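Local coordinates for aminotransferase, class V family protein (PDB 5F8V) that probably catalyses the pyridoxal 5'-phosphate-dependent exchange of an amino group between O-phospho-L-serine and 2-oxoglutarate in the serine biosynthesis pathway, at residues Gly161-Gln166 against Trp299-Asn304; Leu99-Trp104 against Asp155-Gln160; Lys53-Arg58 against Phe253-Phe258. All blocks are in the same frame, centred on the assembly; numbering follows the deposited sequence.

Interactions 1 and 2 are neighbours, with centres about 9 Å apart, and share the small antiparallel pair of strands 156-157 and 162-163. They meet directly where N156 ND2 lies 2.8 Å from N304 OD1, a probable hydrogen bond, so that residues 299-304 rest on both strands. Interaction 2 reaches the cofactor directly: T158 OG1 hydrogen-bonds to O3 of the pyridoxal phosphate carried on the modified lysine at position 202. Interaction 3, a helix-helix contact, is remote, its centre about 26 Å from that of interaction 1 and 27 Å from that of interaction 2. Along the sequence, interaction 2 is nested within the loop closed by interaction 3.

Interaction 1 of 3, residues Gly161-Gln166 against Trp299-Asn304; sequences GIEFQQ and WRSRMN
W299 turns the edge of its six-membered ring toward the face of F164 in an edge-to-face pair, the planes 76° apart and W299 CZ3 3.9 Å from F164 CD1. The same indole has E163 O in its plane at the edge, 3.5 Å from CE3, while W299 CB touches I162 CG2. The backbones join: E163 N donates to W299 O (2.8 Å) and S301 N to G161 O (3.1 Å). G161 and I162 form a G1 bulge opposite E157 in the hairpin 156-157/162-163, and a single bridge between I162 and R300 adds residues 299-301 alongside strand 162-163. E163 carries the polar end. With CG anti to its backbone N (chi1 -169°), its extended chain runs past S301 to R302, whose guanidinium grips the carboxylate side-on, their planes 16° apart: NE reaches OE1, and NH2 reaches OE2 at 2.9 Å in a salt bridge. OE1 also takes the backbone N of R302 at 3.1 Å, which approaches from the opposite face of the carboxylate to NE. Two donors thus hold an oxygen of the buried E163, and N181 binds OE2. R302 NH2 also bonds S184 OG, and NH1 makes a salt bridge to D271. S301 OG accepts from M303 N and N304 N, an ST turn and ST motif turning the chain from S301 to N304, and also pairs with N156 OD1.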
loop_
_atom_site.group_PDB
_atom_site.type_symbol
_atom_site.label_atom_id
_atom_site.label_comp_id
_atom_site.label_asym_id
_atom_site.label_seq_id
_atom_site.Cartn_x
_atom_site.Cartn_y
_atom_site.Cartn_z
ATOM N N GLY A 161 -9.023 7.024 23.514
ATOM C CA GLY A 161 -8.935 5.858 24.402
ATOM C C GLY A 161 -10.290 5.308 24.832
ATOM O O GLY A 161 -10.455 4.907 25.982
ATOM N N ILE A 162 -11.246 5.298 23.901
ATOM C CA ILE A 162 -12.606 4.756 24.115
ATOM C C ILE A 162 -12.759 3.452 23.312
ATOM O O ILE A 162 -12.637 3.471 22.096
ATOM C CB ILE A 162 -13.685 5.776 23.695
ATOM C CG1 ILE A 162 -13.533 7.054 24.540
ATOM C CG2 ILE A 162 -15.095 5.200 23.873
ATOM C CD1 ILE A 162 -14.541 8.146 24.258
ATOM N N GLU A 163 -13.016 2.341 24.000
ATOM C CA GLU A 163 -13.117 1.012 23.389
ATOM C C GLU A 163 -14.410 0.342 23.808
ATOM O O GLU A 163 -14.821 0.438 24.961
ATOM C CB GLU A 163 -11.937 0.120 23.808
ATOM C CG GLU A 163 -11.810 -1.193 23.029
ATOM C CD GLU A 163 -10.534 -1.967 23.345
ATOM O OE1 GLU A 163 -10.125 -2.016 24.523
ATOM O OE2 GLU A 163 -9.927 -2.534 22.411
ATOM N N PHE A 164 -15.038 -0.350 22.864
ATOM C CA PHE A 164 -16.246 -1.111 23.135
ATOM C C PHE A 164 -15.843 -2.435 23.730
ATOM O O PHE A 164 -14.917 -3.070 23.226
ATOM C CB PHE A 164 -17.022 -1.377 21.848
ATOM C CG PHE A 164 -17.767 -0.191 21.334
ATOM C CD1 PHE A 164 -19.154 -0.114 21.468
ATOM C CD2 PHE A 164 -17.096 0.844 20.701
ATOM C CE1 PHE A 164 -19.849 0.981 20.988
ATOM C CE2 PHE A 164 -17.785 1.939 20.216
ATOM C CZ PHE A 164 -19.167 2.003 20.349
ATOM N N GLN A 165 -16.533 -2.863 24.781
ATOM C CA GLN A 165 -16.296 -4.191 25.362
ATOM C C GLN A 165 -16.990 -5.307 24.563
ATOM O O GLN A 165 -16.489 -6.430 24.511
ATOM C CB GLN A 165 -16.722 -4.223 26.833
ATOM C CG GLN A 165 -15.939 -3.236 27.687
ATOM C CD GLN A 165 -16.085 -3.477 29.181
ATOM O OE1 GLN A 165 -17.161 -3.839 29.662
ATOM N NE2 GLN A 165 -14.999 -3.269 29.926
ATOM N N GLN A 166 -18.134 -4.988 23.955
ATOM C CA GLN A 166 -18.883 -5.922 23.102
ATOM C C GLN A 166 -19.489 -5.168 21.920
ATOM O O GLN A 166 -19.614 -3.946 21.972
ATOM C CB GLN A 166 -19.979 -6.622 23.918
ATOM C CG GLN A 166 -21.112 -5.710 24.377
ATOM C CD GLN A 166 -21.818 -6.210 25.625
ATOM O OE1 GLN A 166 -22.984 -6.611 25.579
ATOM N NE2 GLN A 166 -21.116 -6.181 26.754
ATOM N N TRP A 299 -15.598 1.937 29.397
ATOM C CA TRP A 299 -15.168 2.343 28.044
ATOM C C TRP A 299 -13.642 2.537 27.864
ATOM O O TRP A 299 -13.197 2.936 26.781
ATOM C CB TRP A 299 -15.881 3.638 27.662
ATOM C CG TRP A 299 -17.371 3.537 27.695
ATOM C CD1 TRP A 299 -18.221 4.205 28.532
ATOM C CD2 TRP A 299 -18.192 2.722 26.854
ATOM N NE1 TRP A 299 -19.521 3.856 28.264
ATOM C CE2 TRP A 299 -19.535 2.948 27.235
ATOM C CE3 TRP A 299 -17.926 1.825 25.810
ATOM C CZ2 TRP A 299 -20.614 2.299 26.614
ATOM C CZ3 TRP A 299 -19.004 1.181 25.183
ATOM C CH2 TRP A 299 -20.333 1.422 25.595
ATOM N N ARG A 300 -12.842 2.238 28.887
ATOM C CA ARG A 300 -11.395 2.458 28.804
ATOM C C ARG A 300 -10.708 1.466 27.864
ATOM O O ARG A 300 -10.865 0.256 28.003
ATOM C CB ARG A 300 -10.739 2.415 30.182
ATOM C CG ARG A 300 -10.836 3.733 30.926
ATOM C CD ARG A 300 -10.188 3.662 32.299
ATOM N NE ARG A 300 -9.910 5.001 32.835
ATOM C CZ ARG A 300 -9.400 5.243 34.040
ATOM N NH1 ARG A 300 -9.115 4.249 34.876
ATOM N NH2 ARG A 300 -9.176 6.499 34.420
ATOM N N SER A 301 -9.953 2.009 26.912
ATOM C CA SER A 301 -9.193 1.217 25.962
ATOM C C SER A 301 -8.064 0.450 26.641
ATOM O O SER A 301 -7.399 0.973 27.546
ATOM C CB SER A 301 -8.625 2.121 24.872
ATOM O OG SER A 301 -7.801 1.424 23.959
ATOM N N ARG A 302 -7.870 -0.796 26.201
ATOM C CA ARG A 302 -6.707 -1.579 26.596
ATOM C C ARG A 302 -5.484 -1.189 25.772
ATOM O O ARG A 302 -4.372 -1.481 26.178
ATOM C CB ARG A 302 -6.948 -3.084 26.406
ATOM C CG ARG A 302 -8.109 -3.672 27.204
ATOM C CD ARG A 302 -8.621 -4.985 26.606
ATOM N NE ARG A 302 -8.922 -4.804 25.185
ATOM C CZ ARG A 302 -8.330 -5.426 24.165
ATOM N NH1 ARG A 302 -7.435 -6.396 24.354
ATOM N NH2 ARG A 302 -8.675 -5.093 22.918
ATOM N N MET A 303 -5.697 -0.574 24.607
ATOM C CA MET A 303 -4.653 -0.342 23.608
ATOM C C MET A 303 -4.061 1.066 23.657
ATOM O O MET A 303 -2.877 1.242 23.392
ATOM C CB MET A 303 -5.216 -0.575 22.202
ATOM C CG MET A 303 -5.755 -1.976 21.916
ATOM S SD MET A 303 -4.458 -3.230 21.730
ATOM C CE MET A 303 -4.425 -3.873 23.397
ATOM N N ASN A 304 -4.888 2.066 23.959
ATOM C CA ASN A 304 -4.462 3.464 23.965
ATOM C C ASN A 304 -4.956 4.130 25.238
ATOM O O ASN A 304 -6.162 4.184 25.492
ATOM C CB ASN A 304 -5.001 4.192 22.733
ATOM C CG ASN A 304 -4.674 3.471 21.432
ATOM O OD1 ASN A 304 -5.462 2.643 20.961
ATOM N ND2 ASN A 304 -3.486 3.745 20.867
HETATM O O HOH W 1 -13.537 -0.946 27.298
#

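Interaction 2 of 3, residues Leu99-Trp104 against Asp155-Gln160; sequences LCTGTW and DNETIQ
E157 and Q160 both bend at chi2 to reach residues 102-104: in E157 a chi2 of -76° turns CD toward G102 CA, and in Q160 a chi2 of 77° sets CD beside T103 N. The bent glutamate presents OE1 to W104 N, which donates at 2.9 Å to the syn lone pair. T103 N is also near this oxygen, but at a poor angle, and bonds instead to Q160 OE1 at 3.1 Å, from above the amide carbonyl plane. The other half of the Q160 amide is used as well, since NE2 donates almost straight to T103 OG1 at 2.9 Å with the hydroxyl oxygen lying in the amide plane. T103 is therefore clasped at both its backbone N and its hydroxyl by one side chain that crosses it at about a right angle. G102, at the N-cap position of helix 103-115, has no side chain, and this lets Q160 OE1 come within 3.3 Å of its CA. E157 OE2 binds S105 OG, placing both carboxylate oxygens at the helix start, where the positive end of the helix dipole would probably stabilise them. Around these bonds the packing is apolar in part: I159 CD1 rests on T103 CB at 3.8 Å. The indole and carboxylate planes of W104 and E157 are 3° apart, although the two side chains cross obliquely, and W104 NE1 lies near T158 OG1, too far for a hydrogen bond. T158 OG1 is engaged by S180 and by O3 of the pyridoxal phosphate on the modified residue 202. This is the cofactor site of a fold-type-I aminotransferase, where W104 probably stacks on the pyridine ring, as the tryptophan at this helix start does in other phosphoserine aminotransferases.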
loop_
_atom_site.group_PDB
_atom_site.type_symbol
_atom_site.label_atom_id
_atom_site.label_comp_id
_atom_site.label_asym_id
_atom_site.label_seq_id
_atom_site.Cartn_x
_atom_site.Cartn_y
_atom_site.Cartn_z
ATOM N N LEU A 99 -21.890 5.842 13.883
ATOM C CA LEU A 99 -21.761 6.238 15.289
ATOM C C LEU A 99 -20.356 6.802 15.459
ATOM O O LEU A 99 -19.368 6.082 15.288
ATOM C CB LEU A 99 -21.985 5.060 16.232
ATOM C CG LEU A 99 -21.740 5.339 17.727
ATOM C CD1 LEU A 99 -22.849 6.171 18.331
ATOM C CD2 LEU A 99 -21.557 4.045 18.508
ATOM N N CYS A 100 -20.277 8.083 15.801
ATOM C CA CYS A 100 -19.004 8.785 15.940
ATOM C C CYS A 100 -18.648 8.927 17.413
ATOM O O CYS A 100 -19.207 9.764 18.114
ATOM C CB CYS A 100 -19.086 10.152 15.260
ATOM S SG CYS A 100 -19.492 10.080 13.496
ATOM N N THR A 101 -17.737 8.079 17.886
ATOM C CA THR A 101 -17.297 8.103 19.278
ATOM C C THR A 101 -15.969 8.843 19.476
ATOM O O THR A 101 -15.546 9.057 20.605
ATOM C CB THR A 101 -17.146 6.678 19.828
ATOM O OG1 THR A 101 -16.241 5.942 18.996
ATOM C CG2 THR A 101 -18.510 5.974 19.871
ATOM N N GLY A 102 -15.309 9.206 18.383
ATOM C CA GLY A 102 -14.013 9.872 18.452
ATOM C C GLY A 102 -13.557 10.318 17.080
ATOM O O GLY A 102 -14.367 10.454 16.162
ATOM N N THR A 103 -12.253 10.514 16.930
ATOM C CA THR A 103 -11.696 11.105 15.712
ATOM C C THR A 103 -11.826 10.211 14.469
ATOM O O THR A 103 -12.174 10.709 13.421
ATOM C CB THR A 103 -10.223 11.500 15.928
ATOM O OG1 THR A 103 -10.145 12.382 17.055
ATOM C CG2 THR A 103 -9.637 12.180 14.713
ATOM N N TRP A 104 -11.560 8.914 14.577
ATOM C CA TRP A 104 -11.517 8.067 13.374
ATOM C C TRP A 104 -12.902 7.727 12.820
ATOM O O TRP A 104 -13.103 7.762 11.602
ATOM C CB TRP A 104 -10.681 6.805 13.600
ATOM C CG TRP A 104 -9.243 7.125 13.876
ATOM C CD1 TRP A 104 -8.564 6.905 15.033
ATOM C CD2 TRP A 104 -8.325 7.769 12.986
ATOM N NE1 TRP A 104 -7.274 7.353 14.919
ATOM C CE2 TRP A 104 -7.096 7.885 13.670
ATOM C CE3 TRP A 104 -8.421 8.260 11.674
ATOM C CZ2 TRP A 104 -5.964 8.472 13.087
ATOM C CZ3 TRP A 104 -7.288 8.848 11.090
ATOM C CH2 TRP A 104 -6.082 8.948 11.801
ATOM N N ASP A 155 -14.290 0.392 16.791
ATOM C CA ASP A 155 -14.243 -0.432 17.994
ATOM C C ASP A 155 -13.272 0.124 19.036
ATOM O O ASP A 155 -13.523 -0.006 20.228
ATOM C CB ASP A 155 -13.884 -1.878 17.642
ATOM C CG ASP A 155 -14.361 -2.860 18.684
ATOM O OD1 ASP A 155 -15.545 -2.808 19.057
ATOM O OD2 ASP A 155 -13.551 -3.688 19.130
ATOM N N ASN A 156 -12.178 0.746 18.589
ATOM C CA ASN A 156 -11.209 1.363 19.498
ATOM C C ASN A 156 -10.722 2.721 18.986
ATOM O O ASN A 156 -10.000 2.794 17.988
ATOM C CB ASN A 156 -10.024 0.417 19.742
ATOM C CG ASN A 156 -9.027 0.989 20.733
ATOM O OD1 ASN A 156 -9.301 1.073 21.930
ATOM N ND2 ASN A 156 -7.892 1.447 20.227
ATOM N N GLU A 157 -11.128 3.799 19.656
ATOM C CA GLU A 157 -10.694 5.145 19.255
ATOM C C GLU A 157 -9.337 5.442 19.888
ATOM O O GLU A 157 -9.206 5.523 21.106
ATOM C CB GLU A 157 -11.746 6.202 19.601
ATOM C CG GLU A 157 -12.947 6.178 18.668
ATOM C CD GLU A 157 -12.702 6.794 17.296
ATOM O OE1 GLU A 157 -11.592 7.307 17.041
ATOM O OE2 GLU A 157 -13.636 6.786 16.452
ATOM N N THR A 158 -8.334 5.565 19.024
ATOM C CA THR A 158 -6.920 5.600 19.389
ATOM C C THR A 158 -6.546 6.878 20.170
ATOM O O THR A 158 -5.767 6.827 21.136
ATOM C CB THR A 158 -6.078 5.456 18.089
ATOM O OG1 THR A 158 -6.642 4.406 17.288
ATOM C CG2 THR A 158 -4.648 5.108 18.346
ATOM N N ILE A 159 -7.127 8.007 19.777
ATOM C CA ILE A 159 -6.795 9.309 20.373
ATOM C C ILE A 159 -7.556 9.549 21.688
ATOM O O ILE A 159 -7.000 10.104 22.643
ATOM C CB ILE A 159 -7.039 10.454 19.359
ATOM C CG1 ILE A 159 -6.157 10.246 18.124
ATOM C CG2 ILE A 159 -6.763 11.820 19.988
ATOM C CD1 ILE A 159 -6.597 11.031 16.905
ATOM N N GLN A 160 -8.820 9.135 21.727
ATOM C CA GLN A 160 -9.665 9.316 22.910
ATOM C C GLN A 160 -9.501 8.187 23.941
ATOM O O GLN A 160 -9.803 8.379 25.118
ATOM C CB GLN A 160 -11.126 9.446 22.503
ATOM C CG GLN A 160 -11.476 10.757 21.807
ATOM C CD GLN A 160 -11.038 10.824 20.358
ATOM O OE1 GLN A 160 -10.992 9.818 19.656
ATOM N NE2 GLN A 160 -10.719 12.019 19.902
#

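Interaction 3 of 3, residues Lys53-Arg58 against Phe253-Phe258; sequences KEATER and FANHIF
N255 and E54 begin the polar part of this contact, and R58 completes it. N255 ND2 donates to E54 OE1 at 3.1 Å, the carboxylate oxygen lying in the plane of the amide, while the carboxylate itself is turned 63° against that amide. From the opposite face of the carboxylate R58 NH2 reaches the same oxygen at 2.8 Å in a salt bridge within helix 46-63. The amide's other atom is used too: R58 NE donates to N255 OD1 at 3.0 Å, and a bend at chi3 (-55°) brings NE there. The three side chains thus close a ring of bonds, with E54 OE1 and N255 OD1 both at the edge of the guanidinium. R58 NH1 adds a salt bridge to E262, and N255 ND2 also bonds E51.

Carbon packing accompanies these bonds: A55 CB lies on N255 CG and CB, and R58 CD rests on F258 CB at 3.6 Å. Separately, F258 CE2 comes near the carbonyl oxygen A55 O. F258 also touches F73 of strand 69-75, which places the pair of helices against an outermost strand, within this chain, of the large sheet.

The axes of segments 53-58 and 253-258 approach to 9.5 Å, with their N-to-C directions 40° apart, and the contact combines a polar network with carbon packing. One asparagine, as donor and acceptor at once, binds both members of an intrahelical ion pair and so couples the two helices.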
loop_
_atom_site.group_PDB
_atom_site.type_symbol
_atom_site.label_atom_id
_atom_site.label_comp_id
_atom_site.label_asym_id
_atom_site.label_seq_id
_atom_site.Cartn_x
_atom_site.Cartn_y
_atom_site.Cartn_z
ATOM N N LYS A 53 -1.739 -17.708 0.595
ATOM C CA LYS A 53 -2.730 -18.714 0.981
ATOM C C LYS A 53 -2.584 -19.032 2.465
ATOM O O LYS A 53 -3.548 -18.941 3.215
ATOM C CB LYS A 53 -2.549 -19.985 0.137
ATOM C CG LYS A 53 -3.595 -21.070 0.329
ATOM C CD LYS A 53 -3.251 -22.277 -0.549
ATOM C CE LYS A 53 -3.854 -23.574 -0.028
ATOM N NZ LYS A 53 -3.151 -24.774 -0.569
ATOM N N GLU A 54 -1.363 -19.368 2.873
ATOM C CA GLU A 54 -1.052 -19.677 4.268
ATOM C C GLU A 54 -1.406 -18.510 5.208
ATOM O O GLU A 54 -2.054 -18.715 6.237
ATOM C CB GLU A 54 0.429 -20.049 4.407
ATOM C CG GLU A 54 0.849 -20.477 5.805
ATOM C CD GLU A 54 2.348 -20.660 5.917
ATOM O OE1 GLU A 54 2.987 -19.921 6.703
ATOM O OE2 GLU A 54 2.889 -21.530 5.216
ATOM N N ALA A 55 -0.997 -17.296 4.839
ATOM C CA ALA A 55 -1.298 -16.097 5.643
ATOM C C ALA A 55 -2.803 -15.901 5.849
ATOM O O ALA A 55 -3.253 -15.559 6.954
ATOM C CB ALA A 55 -0.684 -14.866 5.002
ATOM N N THR A 56 -3.581 -16.144 4.797
ATOM C CA THR A 56 -5.035 -16.016 4.854
ATOM C C THR A 56 -5.653 -17.049 5.806
ATOM O O THR A 56 -6.478 -16.712 6.676
ATOM C CB THR A 56 -5.658 -16.156 3.442
ATOM O OG1 THR A 56 -5.037 -15.218 2.544
ATOM C CG2 THR A 56 -7.160 -15.905 3.477
ATOM N N GLU A 57 -5.247 -18.300 5.621
ATOM C CA GLU A 57 -5.683 -19.414 6.465
ATOM C C GLU A 57 -5.297 -19.197 7.928
ATOM O O GLU A 57 -6.102 -19.430 8.825
ATOM C CB GLU A 57 -5.094 -20.748 5.951
ATOM C CG GLU A 57 -5.805 -21.311 4.721
ATOM C CD GLU A 57 -5.002 -22.373 3.971
ATOM O OE1 GLU A 57 -3.988 -22.886 4.498
ATOM O OE2 GLU A 57 -5.379 -22.698 2.831
ATOM N N ARG A 58 -4.072 -18.744 8.165
ATOM C CA ARG A 58 -3.589 -18.547 9.535
ATOM C C ARG A 58 -4.439 -17.487 10.253
ATOM O O ARG A 58 -4.819 -17.664 11.410
ATOM C CB ARG A 58 -2.104 -18.177 9.555
ATOM C CG ARG A 58 -1.467 -18.304 10.925
ATOM C CD ARG A 58 0.032 -18.056 10.910
ATOM N NE ARG A 58 0.785 -18.886 9.966
ATOM C CZ ARG A 58 1.219 -20.136 10.169
ATOM N NH1 ARG A 58 1.000 -20.794 11.307
ATOM N NH2 ARG A 58 1.920 -20.736 9.206
ATOM N N PHE A 253 5.138 -10.290 6.238
ATOM C CA PHE A 253 5.483 -9.827 7.576
ATOM C C PHE A 253 4.304 -9.944 8.541
ATOM O O PHE A 253 4.481 -10.318 9.696
ATOM C CB PHE A 253 6.048 -8.407 7.567
ATOM C CG PHE A 253 6.833 -8.084 8.804
ATOM C CD1 PHE A 253 6.267 -7.347 9.838
ATOM C CD2 PHE A 253 8.121 -8.571 8.960
ATOM C CE1 PHE A 253 6.994 -7.066 10.985
ATOM C CE2 PHE A 253 8.847 -8.305 10.109
ATOM C CZ PHE A 253 8.282 -7.552 11.121
ATOM N N ALA A 254 3.105 -9.647 8.059
ATOM C CA ALA A 254 1.893 -9.901 8.818
ATOM C C ALA A 254 1.812 -11.355 9.265
ATOM O O ALA A 254 1.522 -11.631 10.428
ATOM C CB ALA A 254 0.668 -9.532 7.996
ATOM N N ASN A 255 2.106 -12.270 8.340
ATOM C CA ASN A 255 2.087 -13.708 8.612
ATOM C C ASN A 255 3.069 -14.111 9.709
ATOM O O ASN A 255 2.761 -14.970 10.540
ATOM C CB ASN A 255 2.354 -14.507 7.326
ATOM C CG ASN A 255 2.041 -15.990 7.465
ATOM O OD1 ASN A 255 1.238 -16.403 8.300
ATOM N ND2 ASN A 255 2.664 -16.797 6.621
ATOM N N HIS A 256 4.243 -13.487 9.716
ATOM C CA HIS A 256 5.213 -13.713 10.787
ATOM C C HIS A 256 4.636 -13.338 12.154
ATOM O O HIS A 256 4.802 -14.080 13.118
ATOM C CB HIS A 256 6.529 -12.971 10.528
ATOM C CG HIS A 256 7.542 -13.784 9.789
ATOM N ND1 HIS A 256 8.047 -14.965 10.286
ATOM C CD2 HIS A 256 8.170 -13.573 8.607
ATOM C CE1 HIS A 256 8.927 -15.459 9.433
ATOM N NE2 HIS A 256 9.024 -14.630 8.408
ATOM N N ILE A 257 3.949 -12.201 12.219
ATOM C CA ILE A 257 3.262 -11.778 13.433
ATOM C C ILE A 257 2.109 -12.726 13.790
ATOM O O ILE A 257 1.940 -13.040 14.961
ATOM C CB ILE A 257 2.762 -10.309 13.362
ATOM C CG1 ILE A 257 3.954 -9.348 13.275
ATOM C CG2 ILE A 257 1.925 -9.965 14.601
ATOM C CD1 ILE A 257 3.591 -7.948 12.829
ATOM N N PHE A 258 1.344 -13.199 12.810
ATOM C CA PHE A 258 0.268 -14.170 13.095
ATOM C C PHE A 258 0.831 -15.420 13.795
ATOM O O PHE A 258 0.292 -15.875 14.805
ATOM C CB PHE A 258 -0.501 -14.578 11.826
ATOM C CG PHE A 258 -1.190 -13.437 11.099
ATOM C CD1 PHE A 258 -1.508 -12.225 11.727
ATOM C CD2 PHE A 258 -1.545 -13.594 9.767
ATOM C CE1 PHE A 258 -2.136 -11.202 11.020
ATOM C CE2 PHE A 258 -2.174 -12.575 9.065
ATOM C CZ PHE A 258 -2.464 -11.377 9.689
#